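Local coordinates for phosphotriesterase, putative (Deinococcus radiodurans, PDB 4J35), which probably hydrolyses lactones as a two-metal enzyme of the phosphotriesterase family, and serves as a template for engineered organophosphate hydrolysis, at residues V284-H288 and P289-S293; A9-A12 and A13-G16; Y121-M124 and R125-T129. The protein carries 7 engineered substitutions. All blocks are in the same frame, centred on the assembly; numbering follows the deposited sequence.

Interaction 1: residues V284-H288 and P289-S293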
ATOM      1  N   VAL A 284      -8.788 -12.621 -11.121  1.00 37.87           N
ATOM      2  CA  VAL A 284      -8.095 -11.369 -11.425  1.00 42.55           C
ATOM      3  C   VAL A 284      -8.944 -10.397 -12.246  1.00 35.36           C
ATOM      4  O   VAL A 284      -8.485  -9.312 -12.584  1.00 36.53           O
ATOM      5  CB  VAL A 284      -6.723 -11.605 -12.106  1.00 36.85           C
ATOM      6  CG1 VAL A 284      -5.812 -12.403 -11.213  1.00 45.91           C
ATOM      7  CG2 VAL A 284      -6.879 -12.319 -13.492  1.00 34.03           C
ATOM      8  N   LYS A 285     -10.188 -10.764 -12.533  1.00 39.55           N
ATOM      9  CA  LYS A 285     -11.003  -9.998 -13.493  1.00 34.34           C
ATOM     10  C   LYS A 285     -11.273  -8.556 -13.073  1.00 47.46           C
ATOM     11  O   LYS A 285     -11.266  -7.638 -13.906  1.00 36.21           O
ATOM     12  CB  LYS A 285     -12.354 -10.686 -13.697  1.00 49.82           C
ATOM     13  CG  LYS A 285     -13.236  -9.980 -14.704  1.00 48.84           C
ATOM     14  CD  LYS A 285     -14.551 -10.704 -14.922  1.00 56.08           C
ATOM     15  CE  LYS A 285     -15.385  -9.998 -16.009  1.00 65.44           C
ATOM     16  NZ  LYS A 285     -16.689 -10.686 -16.303  1.00 82.94           N
ATOM     17  N   ASP A 286     -11.581  -8.358 -11.789  1.00 41.52           N
ATOM     18  CA  ASP A 286     -11.849  -7.018 -11.281  1.00 43.24           C
ATOM     19  C   ASP A 286     -10.641  -6.434 -10.570  1.00 37.44           C
ATOM     20  O   ASP A 286     -10.791  -5.446  -9.861  1.00 37.25           O
ATOM     21  CB  ASP A 286     -12.999  -7.033 -10.267  1.00 41.31           C
ATOM     22  CG  ASP A 286     -14.320  -7.486 -10.869  1.00 54.33           C
ATOM     23  OD1 ASP A 286     -14.621  -7.110 -12.029  1.00 47.31           O
ATOM     24  OD2 ASP A 286     -15.051  -8.220 -10.163  1.00 46.68           O
ATOM     25  N   TRP A 287      -9.470  -7.044 -10.732  1.00 35.52           N
ATOM     26  CA  TRP A 287      -8.289  -6.615 -10.010  1.00 36.78           C
ATOM     27  C   TRP A 287      -7.547  -5.548 -10.795  1.00 34.47           C
ATOM     28  O   TRP A 287      -6.494  -5.825 -11.401  1.00 35.58           O
ATOM     29  CB  TRP A 287      -7.386  -7.807  -9.723  1.00 42.19           C
ATOM     30  CG  TRP A 287      -6.234  -7.517  -8.836  1.00 31.15           C
ATOM     31  CD1 TRP A 287      -6.231  -6.745  -7.685  1.00 37.41           C
ATOM     32  CD2 TRP A 287      -4.904  -8.016  -8.984  1.00 36.04           C
ATOM     33  NE1 TRP A 287      -4.974  -6.738  -7.142  1.00 35.78           N
ATOM     34  CE2 TRP A 287      -4.142  -7.497  -7.931  1.00 37.21           C
ATOM     35  CE3 TRP A 287      -4.273  -8.845  -9.941  1.00 44.75           C
ATOM     36  CZ2 TRP A 287      -2.783  -7.795  -7.776  1.00 44.99           C
ATOM     37  CZ3 TRP A 287      -2.916  -9.123  -9.793  1.00 39.61           C
ATOM     38  CH2 TRP A 287      -2.194  -8.609  -8.708  1.00 44.88           C
ATOM     39  N   HIS A 288      -8.117  -4.339 -10.780  1.00 31.51           N
ATOM     40  CA  HIS A 288      -7.565  -3.200 -11.491  1.00 32.40           C
ATOM     41  C   HIS A 288      -8.114  -1.946 -10.886  1.00 31.54           C
ATOM     42  O   HIS A 288      -9.133  -1.968 -10.206  1.00 35.22           O
ATOM     43  CB  HIS A 288      -7.978  -3.288 -12.993  1.00 36.90           C
ATOM     44  CG  HIS A 288      -9.451  -3.183 -13.203  1.00 39.78           C
ATOM     45  ND1 HIS A 288     -10.110  -1.975 -13.230  1.00 36.67           N
ATOM     46  CD2 HIS A 288     -10.402  -4.134 -13.349  1.00 38.23           C
ATOM     47  CE1 HIS A 288     -11.402  -2.186 -13.420  1.00 39.25           C
ATOM     48  NE2 HIS A 288     -11.603  -3.492 -13.483  1.00 34.18           N
ATOM     49  N   PRO A 289      -7.429  -0.823 -11.071  1.00 33.12           N
ATOM     50  CA  PRO A 289      -7.742   0.308 -10.176  1.00 36.56           C
ATOM     51  C   PRO A 289      -9.022   1.111 -10.426  1.00 34.91           C
ATOM     52  O   PRO A 289      -9.256   2.108  -9.754  1.00 33.72           O
ATOM     53  CB  PRO A 289      -6.533   1.220 -10.351  1.00 35.96           C
ATOM     54  CG  PRO A 289      -5.999   0.861 -11.703  1.00 32.52           C
ATOM     55  CD  PRO A 289      -6.186  -0.606 -11.817  1.00 35.19           C
ATOM     56  N   LEU A 290      -9.851   0.709 -11.385  1.00 32.00           N
ATOM     57  CA  LEU A 290     -11.111   1.393 -11.613  1.00 32.32           C
ATOM     58  C   LEU A 290     -12.295   0.691 -10.946  1.00 32.50           C
ATOM     59  O   LEU A 290     -13.439   1.167 -11.008  1.00 36.19           O
ATOM     60  CB  LEU A 290     -11.377   1.433 -13.168  1.00 32.46           C
ATOM     61  CG  LEU A 290     -10.149   1.841 -13.972  1.00 32.28           C
ATOM     62  CD1 LEU A 290     -10.464   1.790 -15.508  1.00 35.15           C
ATOM     63  CD2 LEU A 290      -9.706   3.224 -13.630  1.00 35.07           C
ATOM     64  N   HIS A 291     -12.042  -0.493 -10.408  1.00 32.55           N
ATOM     65  CA  HIS A 291     -13.065  -1.354  -9.832  1.00 32.53           C
ATOM     66  C   HIS A 291     -13.766  -0.708  -8.625  1.00 35.40           C
ATOM     67  O   HIS A 291     -14.986  -0.802  -8.482  1.00 32.94           O
ATOM     68  CB  HIS A 291     -12.408  -2.682  -9.473  1.00 34.68           C
ATOM     69  CG  HIS A 291     -13.269  -3.630  -8.698  1.00 39.86           C
ATOM     70  ND1 HIS A 291     -14.563  -3.935  -9.053  1.00 41.20           N
ATOM     71  CD2 HIS A 291     -12.997  -4.377  -7.607  1.00 40.37           C
ATOM     72  CE1 HIS A 291     -15.054  -4.824  -8.211  1.00 38.52           C
ATOM     73  NE2 HIS A 291     -14.126  -5.102  -7.314  1.00 39.78           N
ATOM     74  N   ILE A 292     -13.046   0.064  -7.821  1.00 42.48           N
ATOM     75  CA  ILE A 292     -13.657   0.544  -6.590  1.00 32.63           C
ATOM     76  C   ILE A 292     -14.648   1.643  -6.989  1.00 35.86           C
ATOM     77  O   ILE A 292     -15.821   1.608  -6.629  1.00 35.42           O
ATOM     78  CB  ILE A 292     -12.643   1.048  -5.568  1.00 32.41           C
ATOM     79  CG1 ILE A 292     -12.132  -0.158  -4.799  1.00 32.38           C
ATOM     80  CG2 ILE A 292     -13.308   2.064  -4.656  1.00 41.77           C
ATOM     81  CD1 ILE A 292     -10.886   0.134  -3.929  1.00 31.97           C
ATOM     82  N   SER A 293     -14.175   2.564  -7.824  1.00 41.57           N
ATOM     83  CA  SER A 293     -15.033   3.594  -8.388  1.00 42.30           C
ATOM     84  C   SER A 293     -16.262   3.050  -9.133  1.00 37.15           C
ATOM     85  O   SER A 293     -17.382   3.524  -8.896  1.00 39.16           O
ATOM     86  CB  SER A 293     -14.236   4.511  -9.298  1.00 40.66           C
ATOM     87  OG  SER A 293     -13.148   5.098  -8.612  1.00 42.92           O
TER
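H288 and H291 share the one straight backbone hydrogen bond of this join: H291 N donates to H288 O at 3.3 Å with an N-H...O angle of 167°, closing a type I turn from H288 to H291. A side-chain bond reinforces it. L290 N points to H288 ND1 at 3.3 Å, the donor tilted 31° from the imidazole plane. CG of H288 lies between its own backbone N and carbonyl carbon, a torsion that brings ND1 to L290 N. With an alanine in place of H288, L290 N would probably lose this acceptor and H291 CB the ring face on which it rests.

Two CH-pi contacts add to this. D286 CB sits 3.5 Å from the centroid of the H291 ring, only 3° off its normal, and H291 CB in turn lies over one face of the H288 ring, 4.3 Å from its centroid and displaced toward the rim. Separately, the D286 carboxylate stacks nearly parallel to the H291 ring. Both H291 nitrogens are satisfied outside, ND1 by D295 and NE2 by D240. The H288 side chain, accepting from L290 N, gives the capping bond of the turn that leads into helix 291-303 of the TIM barrel.

Interaction 2: residues A9-A12 and A13-G16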
ATOM      1  N   ALA A   9       5.819  18.590  -2.156  1.00 57.29           N
ATOM      2  CA  ALA A   9       4.846  18.592  -1.071  1.00 47.24           C
ATOM      3  C   ALA A   9       3.496  19.104  -1.541  1.00 50.60           C
ATOM      4  O   ALA A   9       3.422  19.964  -2.420  1.00 57.78           O
ATOM      5  CB  ALA A   9       5.353  19.442   0.080  1.00 58.62           C
ATOM      6  N   VAL A  10       2.435  18.570  -0.942  1.00 45.32           N
ATOM      7  CA  VAL A  10       1.066  18.865  -1.367  1.00 54.11           C
ATOM      8  C   VAL A  10       0.172  19.032  -0.149  1.00 50.74           C
ATOM      9  O   VAL A  10       0.256  18.250   0.791  1.00 47.46           O
ATOM     10  CB  VAL A  10       0.500  17.733  -2.241  1.00 47.94           C
ATOM     11  CG1 VAL A  10      -0.997  17.871  -2.392  1.00 53.25           C
ATOM     12  CG2 VAL A  10       1.168  17.742  -3.585  1.00 52.81           C
ATOM     13  N   ALA A  11      -0.688  20.050  -0.155  1.00 49.62           N
ATOM     14  CA  ALA A  11      -1.549  20.296   0.988  1.00 57.11           C
ATOM     15  C   ALA A  11      -2.522  19.142   1.226  1.00 45.02           C
ATOM     16  O   ALA A  11      -3.077  18.588   0.301  1.00 46.09           O
ATOM     17  CB  ALA A  11      -2.316  21.601   0.800  1.00 58.99           C
ATOM     18  N   ALA A  12      -2.728  18.785   2.484  1.00 39.78           N
ATOM     19  CA  ALA A  12      -3.716  17.768   2.832  1.00 47.41           C
ATOM     20  C   ALA A  12      -5.059  17.938   2.104  1.00 54.26           C
ATOM     21  O   ALA A  12      -5.645  16.951   1.650  1.00 46.27           O
ATOM     22  CB  ALA A  12      -3.920  17.742   4.340  1.00 47.51           C
ATOM     23  N   ALA A  13      -5.559  19.173   1.987  1.00 55.13           N
ATOM     24  CA  ALA A  13      -6.852  19.393   1.331  1.00 56.65           C
ATOM     25  C   ALA A  13      -6.794  19.214  -0.187  1.00 55.09           C
ATOM     26  O   ALA A  13      -7.836  19.138  -0.836  1.00 56.68           O
ATOM     27  CB  ALA A  13      -7.422  20.771   1.683  1.00 57.50           C
ATOM     28  N   GLN A  14      -5.587  19.149  -0.749  1.00 49.81           N
ATOM     29  CA  GLN A  14      -5.415  18.912  -2.190  1.00 53.79           C
ATOM     30  C   GLN A  14      -5.221  17.442  -2.570  1.00 50.29           C
ATOM     31  O   GLN A  14      -5.049  17.139  -3.751  1.00 43.38           O
ATOM     32  CB  GLN A  14      -4.218  19.703  -2.741  1.00 53.99           C
ATOM     33  CG  GLN A  14      -4.429  21.173  -2.765  1.00 68.33           C
ATOM     34  CD  GLN A  14      -5.833  21.520  -3.199  1.00 74.79           C
ATOM     35  OE1 GLN A  14      -6.248  21.240  -4.337  1.00 75.31           O
ATOM     36  NE2 GLN A  14      -6.594  22.111  -2.279  1.00 71.30           N
ATOM     37  N   LEU A  15      -5.255  16.530  -1.603  1.00 45.77           N
ATOM     38  CA  LEU A  15      -5.092  15.105  -1.940  1.00 45.90           C
ATOM     39  C   LEU A  15      -6.314  14.566  -2.676  1.00 43.60           C
ATOM     40  O   LEU A  15      -6.197  13.768  -3.604  1.00 41.01           O
ATOM     41  CB  LEU A  15      -4.835  14.265  -0.683  1.00 45.97           C
ATOM     42  CG  LEU A  15      -3.507  14.493   0.040  1.00 46.73           C
ATOM     43  CD1 LEU A  15      -3.358  13.511   1.221  1.00 48.02           C
ATOM     44  CD2 LEU A  15      -2.331  14.359  -0.916  1.00 50.61           C
ATOM     45  N   GLY A  16      -7.488  15.027  -2.268  1.00 44.78           N
ATOM     46  CA  GLY A  16      -8.729  14.533  -2.812  1.00 47.87           C
ATOM     47  C   GLY A  16      -8.951  13.054  -2.568  1.00 45.18           C
ATOM     48  O   GLY A  16      -8.384  12.447  -1.656  1.00 39.11           O
TER
HETATM   49  O   HOH W   1      -8.228  15.784   0.739  1.00 44.77           O
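V10 reaches across a tight backbone turn to Q14 and L15, where the chain leaves the hairpin of strands 3-5 and 8-10 and heads for strand 17-26 of the TIM barrel. One branch of the valine does the touching. Its CG1 stands opposite the backbone N (chi1 166°) and meets Q14 CB at 3.7 Å, the two side chains crossing at about a right angle. The same methyl approaches L15 CD2 obliquely at 4.0 Å, an apolar methyl-to-methyl contact.

Q14 has its CG anti to the carbonyl carbon, beside the backbone N, and that choice brings CG alongside the A11 methyl, with 4.2 Å between Q14 CG and A11 CB. A bend at chi2 (-40°) then carries the amide away from the preceding segment, so the aliphatic root of the side chain makes the contact and its polar end does not. In L15 the work is divided between two atoms: CD2 is the one that meets V10 CG1, while CG rests 3.6 Å from A12 O. L15 is buried and also touches A3 of strand 3-5, so the leucine joins the turn to the hairpin.

Two backbone bonds, one of them weak, accompany these contacts across the turn. Q14 N donates to A11 O at 2.8 Å, although the donor stands well above the carbonyl plane, 52° out of it. The bond from L15 N to A12 O is the weak one. Farther out, L15 O accepts from the hydroxyl of T63, on neighbouring strand 61-66, and V10 pairs by backbone hydrogen bonding with A3. A water spans the end of the turn, donating to A12 O at 3.0 Å and accepting, weakly, from G16 N.

Interaction 3: residues Y121-M124 and R125-T129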
ATOM      1  N   TYR A 121      17.063   2.221   9.757  1.00 32.88           N
ATOM      2  CA  TYR A 121      16.553   3.493  10.176  1.00 34.97           C
ATOM      3  C   TYR A 121      17.151   4.612   9.320  1.00 30.38           C
ATOM      4  O   TYR A 121      16.420   5.531   8.917  1.00 33.87           O
ATOM      5  CB  TYR A 121      16.886   3.702  11.662  1.00 35.05           C
ATOM      6  CG  TYR A 121      16.882   5.149  12.068  1.00 37.63           C
ATOM      7  CD1 TYR A 121      15.695   5.823  12.307  1.00 40.25           C
ATOM      8  CD2 TYR A 121      18.075   5.842  12.201  1.00 43.69           C
ATOM      9  CE1 TYR A 121      15.691   7.170  12.681  1.00 39.59           C
ATOM     10  CE2 TYR A 121      18.089   7.176  12.564  1.00 42.40           C
ATOM     11  CZ  TYR A 121      16.896   7.835  12.798  1.00 45.52           C
ATOM     12  OH  TYR A 121      16.927   9.160  13.167  1.00 48.70           O
ATOM     13  N   GLU A 122      18.462   4.556   9.063  1.00 36.85           N
ATOM     14  CA  GLU A 122      19.133   5.636   8.324  1.00 35.05           C
ATOM     15  C   GLU A 122      18.622   5.705   6.898  1.00 36.46           C
ATOM     16  O   GLU A 122      18.420   6.790   6.341  1.00 38.41           O
ATOM     17  CB  GLU A 122      20.639   5.432   8.275  1.00 35.18           C
ATOM     18  CG  GLU A 122      21.338   5.590   9.597  1.00 48.10           C
ATOM     19  CD  GLU A 122      21.271   7.026  10.146  1.00 76.17           C
ATOM     20  OE1 GLU A 122      20.994   7.977   9.374  1.00 74.60           O
ATOM     21  OE2 GLU A 122      21.506   7.199  11.363  1.00 85.02           O
ATOM     22  N   MET A 123      18.430   4.544   6.294  1.00 36.51           N
ATOM     23  CA  MET A 123      17.854   4.504   4.935  1.00 30.53           C
ATOM     24  C   MET A 123      16.457   5.112   4.926  1.00 29.08           C
ATOM     25  O   MET A 123      16.103   5.959   4.075  1.00 34.16           O
ATOM     26  CB  MET A 123      17.817   3.053   4.432  1.00 32.90           C
ATOM     27  CG  MET A 123      16.996   2.862   3.158  1.00 37.37           C
ATOM     28  SD  MET A 123      16.844   1.096   2.771  1.00 35.09           S
ATOM     29  CE  MET A 123      15.413   0.736   3.793  1.00 42.51           C
ATOM     30  N   MET A 124      15.607   4.677   5.841  1.00 32.47           N
ATOM     31  CA  MET A 124      14.257   5.200   5.838  1.00 34.57           C
ATOM     32  C   MET A 124      14.279   6.705   6.061  1.00 39.55           C
ATOM     33  O   MET A 124      13.602   7.446   5.357  1.00 36.96           O
ATOM     34  CB  MET A 124      13.419   4.526   6.912  1.00 37.15           C
ATOM     35  CG  MET A 124      13.042   3.095   6.587  1.00 33.88           C
ATOM     36  SD  MET A 124      12.210   2.320   7.997  1.00 35.25           S
ATOM     37  CE  MET A 124      11.776   0.745   7.246  1.00 33.97           C
ATOM     38  N   ARG A 125      15.073   7.153   7.036  1.00 36.32           N
ATOM     39  CA  ARG A 125      15.055   8.556   7.412  1.00 38.25           C
ATOM     40  C   ARG A 125      15.504   9.392   6.228  1.00 42.81           C
ATOM     41  O   ARG A 125      14.902  10.417   5.925  1.00 41.35           O
ATOM     42  CB  ARG A 125      15.974   8.827   8.607  1.00 41.79           C
ATOM     43  CG  ARG A 125      15.903  10.298   9.065  1.00 50.30           C
ATOM     44  CD  ARG A 125      16.960  10.657  10.083  1.00 56.50           C
ATOM     45  NE  ARG A 125      18.313  10.311   9.644  1.00 65.11           N
ATOM     46  CZ  ARG A 125      19.013  10.990   8.735  1.00 71.00           C
ATOM     47  NH1 ARG A 125      18.492  12.062   8.142  1.00 73.34           N
ATOM     48  NH2 ARG A 125      20.241  10.591   8.403  1.00 81.97           N
ATOM     49  N   THR A 126      16.560   8.935   5.556  1.00 43.87           N
ATOM     50  CA  THR A 126      17.143   9.672   4.437  1.00 40.79           C
ATOM     51  C   THR A 126      16.156   9.745   3.276  1.00 45.57           C
ATOM     52  O   THR A 126      16.004  10.785   2.611  1.00 42.18           O
ATOM     53  CB  THR A 126      18.446   9.010   3.939  1.00 38.72           C
ATOM     54  OG1 THR A 126      19.430   9.036   4.982  1.00 41.62           O
ATOM     55  CG2 THR A 126      18.985   9.717   2.690  1.00 44.41           C
ATOM     56  N   GLU A 127      15.467   8.642   3.015  1.00 42.69           N
ATOM     57  CA  GLU A 127      14.567   8.632   1.865  1.00 35.90           C
ATOM     58  C   GLU A 127      13.296   9.464   2.132  1.00 38.85           C
ATOM     59  O   GLU A 127      12.712  10.021   1.207  1.00 40.52           O
ATOM     60  CB  GLU A 127      14.273   7.188   1.417  1.00 35.56           C
ATOM     61  CG  GLU A 127      15.510   6.480   0.867  1.00 33.59           C
ATOM     62  CD  GLU A 127      15.219   5.110   0.242  1.00 40.07           C
ATOM     63  OE1 GLU A 127      14.237   4.451   0.656  1.00 34.91           O
ATOM     64  OE2 GLU A 127      15.974   4.717  -0.673  1.00 35.42           O
ATOM     65  N   VAL A 128      12.886   9.566   3.390  1.00 35.38           N
ATOM     66  CA  VAL A 128      11.726  10.378   3.777  1.00 35.03           C
ATOM     67  C   VAL A 128      12.079  11.880   3.839  1.00 42.88           C
ATOM     68  O   VAL A 128      11.259  12.741   3.478  1.00 44.62           O
ATOM     69  CB  VAL A 128      11.215   9.954   5.201  1.00 45.06           C
ATOM     70  CG1 VAL A 128      10.363  11.045   5.855  1.00 48.06           C
ATOM     71  CG2 VAL A 128      10.446   8.638   5.131  1.00 38.71           C
ATOM     72  N   THR A 129      13.269  12.198   4.350  1.00 42.08           N
ATOM     73  CA  THR A 129      13.618  13.595   4.623  1.00 52.70           C
ATOM     74  C   THR A 129      14.423  14.242   3.492  1.00 46.53           C
ATOM     75  O   THR A 129      14.261  15.437   3.252  1.00 44.19           O
ATOM     76  CB  THR A 129      14.366  13.777   5.975  1.00 41.84           C
ATOM     77  OG1 THR A 129      15.683  13.234   5.881  1.00 50.51           O
ATOM     78  CG2 THR A 129      13.620  13.110   7.112  1.00 48.00           C
TER
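E122 and R125 form a salt bridge along the surface of helix 116-129, in the (beta/alpha)8 TIM-barrel chain of the phosphotriesterase family. R125 NH2 donates to E122 OE1 at 2.9 Å with an N-H...O angle of 163°. The bond is made by OE1, which lies at the edge of the guanidinium, close to its plane. The carboxylate and guanidinium planes are 73° apart, and the pair is not a flat, two-pronged one. The two side chains run side by side, the glutamate bent at chi2 (-66°) to bring its carboxylate up to the arginine.

Nearer the backbone, R125 CD rests against Y121 OH at 3.4 Å, and R125 CB lies over one face of the tyrosine ring. The phenol is fixed from outside: its OH is hydrogen-bonded to E168 and its ring makes a cation-pi contact with R164, both on helix 153-169. M123 and E127 cross obliquely, M123 CG coming 4.0 Å from E127 OE1. That carboxylate is held mainly elsewhere, by T94, N70 and a salt bridge to R74.

Beneath these side chains run the i to i+4 backbone bonds of the helix, among them R125 N to Y121 O at 2.8 Å and V128 N to M124 O. E122 O takes two donors, one from each face of its carbonyl plane: T126 N at 2.9 Å and T126 OG1 at 2.8 Å.

In the fold
Along the chain the order is interaction 2, interaction 3, interaction 1, all within one phosphotriesterase-family TIM barrel. Interaction 2 precedes strand 17-26, interaction 3 occupies the later part of helix 116-129, and interaction 1 leads into helix 291-303. Centres of 1 and 3 are 33 Å apart, on opposite sides of the chain's centre; those of 1 and 2 are separated by 25 Å, those of 2 and 3 by 22 Å. Nearest atoms stay about 10 Å or more apart in every pair, so the three are separate local contacts that do not touch. Interaction 1 approaches the metal centre, the P289 side chain lying about 12 Å from a bound cobalt ion; the other two lie away from it.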